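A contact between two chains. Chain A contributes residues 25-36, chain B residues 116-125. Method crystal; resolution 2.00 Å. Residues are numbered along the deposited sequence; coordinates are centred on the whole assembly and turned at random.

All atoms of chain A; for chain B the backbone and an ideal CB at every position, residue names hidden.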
ATOM      1  N   LYS A  25      -7.718   0.898   2.354  1.00 26.70           N
ATOM      2  CA  LYS A  25      -7.323   1.734   3.469  1.00 28.80           C
ATOM      3  C   LYS A  25      -6.438   2.868   2.946  1.00 23.73           C
ATOM      4  O   LYS A  25      -5.438   2.609   2.287  1.00 26.87           O
ATOM      5  CB  LYS A  25      -6.593   0.918   4.534  1.00 30.40           C
ATOM      6  CG  LYS A  25      -6.028   1.772   5.678  1.00 46.21           C
ATOM      7  CD  LYS A  25      -5.535   0.954   6.873  1.00 77.30           C
ATOM      8  CE  LYS A  25      -4.598  -0.149   6.504  1.00103.64           C
ATOM      9  NZ  LYS A  25      -4.273  -0.913   7.730  1.00122.50           N
ATOM     10  N   PRO A  26      -6.756   4.119   3.223  1.00 23.64           N
ATOM     11  CA  PRO A  26      -5.939   5.206   2.671  1.00 25.36           C
ATOM     12  C   PRO A  26      -4.524   5.135   3.227  1.00 32.52           C
ATOM     13  O   PRO A  26      -4.312   4.862   4.403  1.00 26.31           O
ATOM     14  CB  PRO A  26      -6.663   6.487   3.128  1.00 36.40           C
ATOM     15  CG  PRO A  26      -8.058   6.034   3.475  1.00 36.00           C
ATOM     16  CD  PRO A  26      -7.927   4.613   3.969  1.00 28.59           C
ATOM     17  N   SER A  27      -3.552   5.346   2.366  1.00 30.63           N
ATOM     18  CA  SER A  27      -2.164   5.192   2.761  1.00 30.14           C
ATOM     19  C   SER A  27      -1.353   5.769   1.623  1.00 32.38           C
ATOM     20  O   SER A  27      -1.867   5.943   0.509  1.00 25.20           O
ATOM     21  CB  SER A  27      -1.812   3.710   2.988  1.00 24.12           C
ATOM     22  OG  SER A  27      -1.841   3.102   1.705  1.00 23.26           O
ATOM     23  N   LEU A  28      -0.094   6.108   1.914  1.00 30.29           N
ATOM     24  CA  LEU A  28       0.756   6.618   0.854  1.00 24.50           C
ATOM     25  C   LEU A  28       0.854   5.594  -0.255  1.00 21.99           C
ATOM     26  O   LEU A  28       0.841   5.935  -1.448  1.00 24.52           O
ATOM     27  CB  LEU A  28       2.157   6.981   1.399  1.00 23.64           C
ATOM     28  CG  LEU A  28       3.118   7.576   0.347  1.00 34.78           C
ATOM     29  CD1 LEU A  28       2.660   8.931  -0.086  1.00 36.93           C
ATOM     30  CD2 LEU A  28       4.542   7.668   0.887  1.00 35.57           C
ATOM     31  N   GLN A  29       0.955   4.317   0.113  1.00 23.21           N
ATOM     32  CA  GLN A  29       1.131   3.330  -0.926  1.00 23.87           C
ATOM     33  C   GLN A  29      -0.129   3.210  -1.770  1.00 23.46           C
ATOM     34  O   GLN A  29      -0.028   3.059  -2.985  1.00 24.96           O
ATOM     35  CB  GLN A  29       1.599   1.990  -0.349  1.00 24.15           C
ATOM     36  CG  GLN A  29       0.739   1.298   0.657  1.00 24.38           C
ATOM     37  CD  GLN A  29       1.139   1.693   2.085  1.00 25.83           C
ATOM     38  OE1 GLN A  29       1.377   2.880   2.381  1.00 24.91           O
ATOM     39  NE2 GLN A  29       1.232   0.713   2.956  1.00 31.75           N
ATOM     40  N   ALA A  30      -1.317   3.365  -1.177  1.00 25.93           N
ATOM     41  CA  ALA A  30      -2.531   3.345  -1.993  1.00 19.20           C
ATOM     42  C   ALA A  30      -2.545   4.489  -3.000  1.00 23.76           C
ATOM     43  O   ALA A  30      -2.886   4.295  -4.177  1.00 25.01           O
ATOM     44  CB  ALA A  30      -3.762   3.413  -1.085  1.00 25.68           C
ATOM     45  N   THR A  31      -2.145   5.686  -2.575  1.00 24.87           N
ATOM     46  CA  THR A  31      -2.036   6.780  -3.524  1.00 25.37           C
ATOM     47  C   THR A  31      -1.016   6.457  -4.596  1.00 23.70           C
ATOM     48  O   THR A  31      -1.244   6.764  -5.770  1.00 23.66           O
ATOM     49  CB  THR A  31      -1.672   8.111  -2.851  1.00 33.44           C
ATOM     50  OG1 THR A  31      -0.385   8.003  -2.241  1.00 70.51           O
ATOM     51  CG2 THR A  31      -2.620   8.403  -1.843  1.00 20.90           C
ATOM     52  N   ALA A  32       0.111   5.809  -4.229  1.00 27.41           N
ATOM     53  CA  ALA A  32       1.115   5.462  -5.223  1.00 28.41           C
ATOM     54  C   ALA A  32       0.548   4.504  -6.270  1.00 30.79           C
ATOM     55  O   ALA A  32       0.825   4.639  -7.463  1.00 25.87           O
ATOM     56  CB  ALA A  32       2.356   4.844  -4.576  1.00 30.35           C
ATOM     57  N   LEU A  33      -0.212   3.515  -5.845  1.00 23.92           N
ATOM     58  CA  LEU A  33      -0.794   2.582  -6.820  1.00 27.35           C
ATOM     59  C   LEU A  33      -1.823   3.292  -7.698  1.00 19.32           C
ATOM     60  O   LEU A  33      -1.818   3.145  -8.931  1.00 27.14           O
ATOM     61  CB  LEU A  33      -1.442   1.386  -6.093  1.00 26.12           C
ATOM     62  CG  LEU A  33      -2.198   0.398  -6.983  1.00 24.14           C
ATOM     63  CD1 LEU A  33      -1.243  -0.306  -7.897  1.00 24.10           C
ATOM     64  CD2 LEU A  33      -3.073  -0.621  -6.193  1.00 27.73           C
ATOM     65  N   LEU A  34      -2.691   4.101  -7.083  1.00 24.03           N
ATOM     66  CA  LEU A  34      -3.710   4.801  -7.866  1.00 24.06           C
ATOM     67  C   LEU A  34      -3.063   5.652  -8.939  1.00 28.10           C
ATOM     68  O   LEU A  34      -3.473   5.610 -10.099  1.00 23.96           O
ATOM     69  CB  LEU A  34      -4.605   5.647  -6.958  1.00 24.49           C
ATOM     70  CG  LEU A  34      -5.757   6.391  -7.650  1.00 27.04           C
ATOM     71  CD1 LEU A  34      -6.742   5.386  -8.287  1.00 35.38           C
ATOM     72  CD2 LEU A  34      -6.478   7.274  -6.689  1.00 32.35           C
ATOM     73  N   GLN A  35      -2.017   6.402  -8.582  1.00 24.77           N
ATOM     74  CA  GLN A  35      -1.338   7.228  -9.563  1.00 25.61           C
ATOM     75  C   GLN A  35      -0.746   6.374 -10.676  1.00 21.91           C
ATOM     76  O   GLN A  35      -0.806   6.756 -11.856  1.00 27.16           O
ATOM     77  CB  GLN A  35      -0.231   8.053  -8.900  1.00 32.98           C
ATOM     78  CG  GLN A  35      -0.790   9.142  -8.000  1.00 51.67           C
ATOM     79  CD  GLN A  35      -1.461  10.256  -8.806  1.00 79.55           C
ATOM     80  OE1 GLN A  35      -2.674  10.456  -8.725  1.00 78.25           O
ATOM     81  NE2 GLN A  35      -0.665  10.974  -9.605  1.00 79.96           N
ATOM     82  N   HIS A  36      -0.115   5.254 -10.317  1.00 24.75           N
ATOM     83  CA  HIS A  36       0.473   4.403 -11.339  1.00 28.77           C
ATOM     84  C   HIS A  36      -0.610   3.868 -12.285  1.00 28.73           C
ATOM     85  O   HIS A  36      -0.418   3.853 -13.502  1.00 25.89           O
ATOM     86  CB  HIS A  36       1.262   3.235 -10.684  1.00 28.55           C
ATOM     87  CG  HIS A  36       1.891   2.313 -11.686  1.00 35.67           C
ATOM     88  ND1 HIS A  36       2.920   2.709 -12.516  1.00 38.38           N
ATOM     89  CD2 HIS A  36       1.586   1.039 -12.048  1.00 41.24           C
ATOM     90  CE1 HIS A  36       3.253   1.705 -13.311  1.00 42.67           C
ATOM     91  NE2 HIS A  36       2.455   0.687 -13.059  1.00 40.16           N
TER
ATOM     92  N   UNK B 116       4.421  11.942   7.434  1.00 32.95           N
ATOM     93  CA  UNK B 116       2.986  11.968   7.758  1.00 33.40           C
ATOM     94  C   UNK B 116       2.079  11.862   6.531  1.00 33.60           C
ATOM     95  O   UNK B 116       0.931  11.395   6.640  1.00 35.28           O
ATOM     96  CB  UNK B 116       2.655  13.256   8.514  1.00 33.40           C
ATOM     97  N   UNK B 117       2.566  12.294   5.368  1.00 31.68           N
ATOM     98  CA  UNK B 117       1.699  12.522   4.220  1.00 40.80           C
ATOM     99  C   UNK B 117       1.247  11.192   3.647  1.00 41.86           C
ATOM    100  O   UNK B 117       2.053  10.284   3.448  1.00 33.88           O
ATOM    101  CB  UNK B 117       2.413  13.353   3.152  1.00 40.80           C
ATOM    102  N   UNK B 118      -0.045  11.076   3.386  1.00 32.73           N
ATOM    103  CA  UNK B 118      -0.595   9.908   2.713  1.00 53.11           C
ATOM    104  C   UNK B 118      -0.913  10.210   1.252  1.00 44.24           C
ATOM    105  O   UNK B 118      -1.341   9.314   0.517  1.00 42.12           O
ATOM    106  CB  UNK B 118      -1.853   9.423   3.436  1.00 53.11           C
ATOM    107  N   UNK B 119      -0.643  11.430   0.788  1.00 35.35           N
ATOM    108  CA  UNK B 119      -0.990  11.814  -0.576  1.00 43.02           C
ATOM    109  C   UNK B 119       0.158  12.381  -1.403  1.00 47.26           C
ATOM    110  O   UNK B 119      -0.013  12.534  -2.621  1.00 50.38           O
ATOM    111  CB  UNK B 119      -2.118  12.846  -0.530  1.00 43.02           C
ATOM    112  N   UNK B 120       1.301  12.712  -0.808  1.00 42.66           N
ATOM    113  CA  UNK B 120       2.325  13.472  -1.524  1.00 49.88           C
ATOM    114  C   UNK B 120       3.578  12.599  -1.658  1.00 39.23           C
ATOM    115  O   UNK B 120       4.536  12.685  -0.875  1.00 41.50           O
ATOM    116  CB  UNK B 120       2.644  14.783  -0.802  1.00 49.88           C
ATOM    117  N   UNK B 121       3.577  11.763  -2.692  1.00 36.58           N
ATOM    118  CA  UNK B 121       4.719  10.889  -2.942  1.00 42.88           C
ATOM    119  C   UNK B 121       5.985  11.705  -3.123  1.00 39.90           C
ATOM    120  O   UNK B 121       7.072  11.295  -2.696  1.00 31.32           O
ATOM    121  CB  UNK B 121       4.472  10.016  -4.174  1.00 42.88           C
ATOM    122  N   UNK B 122       5.854  12.855  -3.779  1.00 33.72           N
ATOM    123  CA  UNK B 122       7.019  13.668  -4.122  1.00 48.03           C
ATOM    124  C   UNK B 122       7.687  14.202  -2.862  1.00 42.65           C
ATOM    125  O   UNK B 122       8.920  14.212  -2.751  1.00 35.88           O
ATOM    126  CB  UNK B 122       6.618  14.825  -5.040  1.00 48.03           C
ATOM    127  N   UNK B 123       6.871  14.659  -1.907  1.00 48.46           N
ATOM    128  CA  UNK B 123       7.284  14.965  -0.535  1.00 56.04           C
ATOM    129  C   UNK B 123       8.183  13.849   0.017  1.00 43.38           C
ATOM    130  O   UNK B 123       9.254  14.092   0.598  1.00 36.72           O
ATOM    131  CB  UNK B 123       6.059  15.154   0.362  1.00 56.04           C
ATOM    132  N   UNK B 124       7.735  12.602  -0.128  1.00 37.59           N
ATOM    133  CA  UNK B 124       8.454  11.502   0.492  1.00 29.29           C
ATOM    134  C   UNK B 124       9.744  11.193  -0.267  1.00 38.33           C
ATOM    135  O   UNK B 124      10.793  10.974   0.357  1.00 35.34           O
ATOM    136  CB  UNK B 124       7.565  10.258   0.557  1.00 29.29           C
ATOM    137  N   UNK B 125       9.709  11.183  -1.610  1.00 33.29           N
ATOM    138  CA  UNK B 125      10.951  11.033  -2.388  1.00 29.14           C
ATOM    139  C   UNK B 125      11.968  12.069  -1.956  1.00 33.58           C
ATOM    140  O   UNK B 125      13.157  11.775  -1.758  1.00 31.96           O
ATOM    141  CB  UNK B 125      10.677  11.160  -3.888  1.00 29.14           C
TER

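Position 116 has nothing of chain A within 5.5 Å of its ideal CB, so the contact constrains it little; the residue is B:Tyr116, whose side chain stays out of reach.

At 117 the CA-to-CB bond points sideways and the ideal CB lies 5.5 Å from A:Leu28 CD1, so small or medium side chains would serve. It is B:Ala117, whose O approaches A:Leu28 CD1 at 3.8 Å.

Position 118 comes closest in backbone terms: its CA is 4.0 Å from A:Leu28 CA. The ideal CB, sideways, sits 4.0 Å from A:Leu28 N and 4.1 Å from A:Ser27 C, against the backbone that leads into helix 28-36. So near a main chain, a compact side chain such as Ala, Ser, Thr or Val fits readily. B:Thr118 (chi1 -84°, m) lays CG2 4.0 Å from A:Pro26 C, while OG1 bonds elsewhere in the structure. Its carbonyl adds a CA-H...O contact, A:Leu28 CA to B:Thr118 O, at 3.4 Å.

At 119 CA-to-CB points away, and only A:Thr31 CG2, 4.7 Å from the ideal CB, is near. A polar or charged side chain could extend outward; B:Glu119 does so and is poorly ordered.

The bond at 120 also points away. Phi/psi of -116/85 directly before helix 121-125 suits an N-cap residue: Ser, Thr, Asp or Asn. B:Asp120 OD2 accepts a weak bond of 3.4 Å from the backbone N of 123.

At 121 the ideal CB is 4.6 Å from A:Leu28 CD1. The bond runs sideways, but a long side chain could turn along helix 28-36, past A:Thr31 and A:Ala32 to A:Gln35; Gln, Met, Glu or Lys are plausible. B:Gln121 (chi1 m, chi2 t) inserts as a knob among A:Leu28, A:Thr31, A:Ala32 and A:Gln35. Its OE1 lies 3.1 Å from A:Ala32 CB and NE2 3.8 Å from A:Gln35 CG. No direct hydrogen bond crosses here; instead one water donates both to A:Ala32 O (2.7 Å) and to B:Gln121 OE1 (3.0 Å), and a second accepts weakly from A:Gln35 NE2 and B:Gln121 NE2.

Positions 122 and 123 have no chain A atom within 5.5 Å of the ideal CB and admit many polar residues; they are B:Glu122 and B:His123, both poorly ordered.

At 124 CA-to-CB points toward chain A, with the ideal CB 4.0 Å from A:Leu28 CD2. An apolar side chain, Val, Ala or Ile, matches this methyl. B:Val124 (chi1 175°, t) brings CG2 to 3.6 Å from A:Leu28 CD2.

Position 125 is out of reach and little constrained by this contact; it is B:Val125.

Chain B, residues 116-125: YATEDQEHVV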
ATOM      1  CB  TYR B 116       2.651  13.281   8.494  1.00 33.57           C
ATOM      2  CG  TYR B 116       3.334  13.452   9.789  1.00 37.19           C
ATOM      3  CD1 TYR B 116       2.820  12.866  10.940  1.00 39.70           C
ATOM      4  CD2 TYR B 116       4.492  14.218   9.885  1.00 40.94           C
ATOM      5  CE1 TYR B 116       3.438  13.024  12.139  1.00 33.80           C
ATOM      6  CE2 TYR B 116       5.119  14.377  11.082  1.00 41.90           C
ATOM      7  CZ  TYR B 116       4.592  13.772  12.203  1.00 41.14           C
ATOM      8  OH  TYR B 116       5.225  13.956  13.390  1.00 45.34           O
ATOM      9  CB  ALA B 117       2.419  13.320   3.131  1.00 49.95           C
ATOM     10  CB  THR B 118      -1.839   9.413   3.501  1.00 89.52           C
ATOM     11  OG1 THR B 118      -1.434   8.556   4.592  1.00 65.89           O
ATOM     12  CG2 THR B 118      -2.860   8.688   2.628  1.00156.79           C
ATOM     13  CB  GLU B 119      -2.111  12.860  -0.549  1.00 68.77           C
ATOM     14  CG  GLU B 119      -3.351  12.435   0.221  1.00105.14           C
ATOM     15  CD  GLU B 119      -4.361  13.564   0.363  1.00137.38           C
ATOM     16  OE1 GLU B 119      -3.962  14.742   0.240  1.00159.75           O
ATOM     17  OE2 GLU B 119      -5.551  13.270   0.602  1.00150.76           O
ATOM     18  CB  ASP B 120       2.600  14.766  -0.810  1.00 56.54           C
ATOM     19  CG  ASP B 120       3.209  15.823  -1.728  1.00 62.43           C
ATOM     20  OD1 ASP B 120       3.189  17.024  -1.353  1.00 63.40           O
ATOM     21  OD2 ASP B 120       3.699  15.456  -2.822  1.00 48.25           O
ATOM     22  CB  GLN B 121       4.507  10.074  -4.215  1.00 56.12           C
ATOM     23  CG  GLN B 121       3.336   9.146  -4.257  1.00 68.52           C
ATOM     24  CD  GLN B 121       3.286   8.421  -5.587  1.00 69.87           C
ATOM     25  OE1 GLN B 121       3.808   7.319  -5.731  1.00103.01           O
ATOM     26  NE2 GLN B 121       2.682   9.058  -6.576  1.00 65.99           N
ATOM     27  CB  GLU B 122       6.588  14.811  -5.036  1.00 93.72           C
ATOM     28  CG  GLU B 122       6.047  14.365  -6.399  1.00123.37           C
ATOM     29  CD  GLU B 122       4.737  13.574  -6.317  1.00128.52           C
ATOM     30  OE1 GLU B 122       4.564  12.615  -7.110  1.00114.80           O
ATOM     31  OE2 GLU B 122       3.889  13.909  -5.459  1.00135.61           O
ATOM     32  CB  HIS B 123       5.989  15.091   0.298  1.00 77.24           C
ATOM     33  CG  HIS B 123       5.992  16.126   1.383  1.00 98.10           C
ATOM     34  ND1 HIS B 123       6.198  15.819   2.711  1.00 98.94           N
ATOM     35  CD2 HIS B 123       5.680  17.444   1.352  1.00107.58           C
ATOM     36  CE1 HIS B 123       6.075  16.914   3.441  1.00106.17           C
ATOM     37  NE2 HIS B 123       5.768  17.916   2.640  1.00100.04           N
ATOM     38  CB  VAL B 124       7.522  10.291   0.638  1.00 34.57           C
ATOM     39  CG1 VAL B 124       8.253   9.081   1.160  1.00 32.74           C
ATOM     40  CG2 VAL B 124       6.409  10.678   1.612  1.00 35.36           C
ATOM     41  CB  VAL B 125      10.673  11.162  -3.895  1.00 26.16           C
ATOM     42  CG1 VAL B 125      11.973  11.385  -4.704  1.00 30.88           C
ATOM     43  CG2 VAL B 125       9.923   9.926  -4.395  1.00 37.61           C
TER
HETATM   44  O   HOH W   1       3.252   5.626  -8.156  1.00 38.96           O
HETATM   45  O   HOH W   2       2.711  10.062  -9.541  1.00 44.09           O
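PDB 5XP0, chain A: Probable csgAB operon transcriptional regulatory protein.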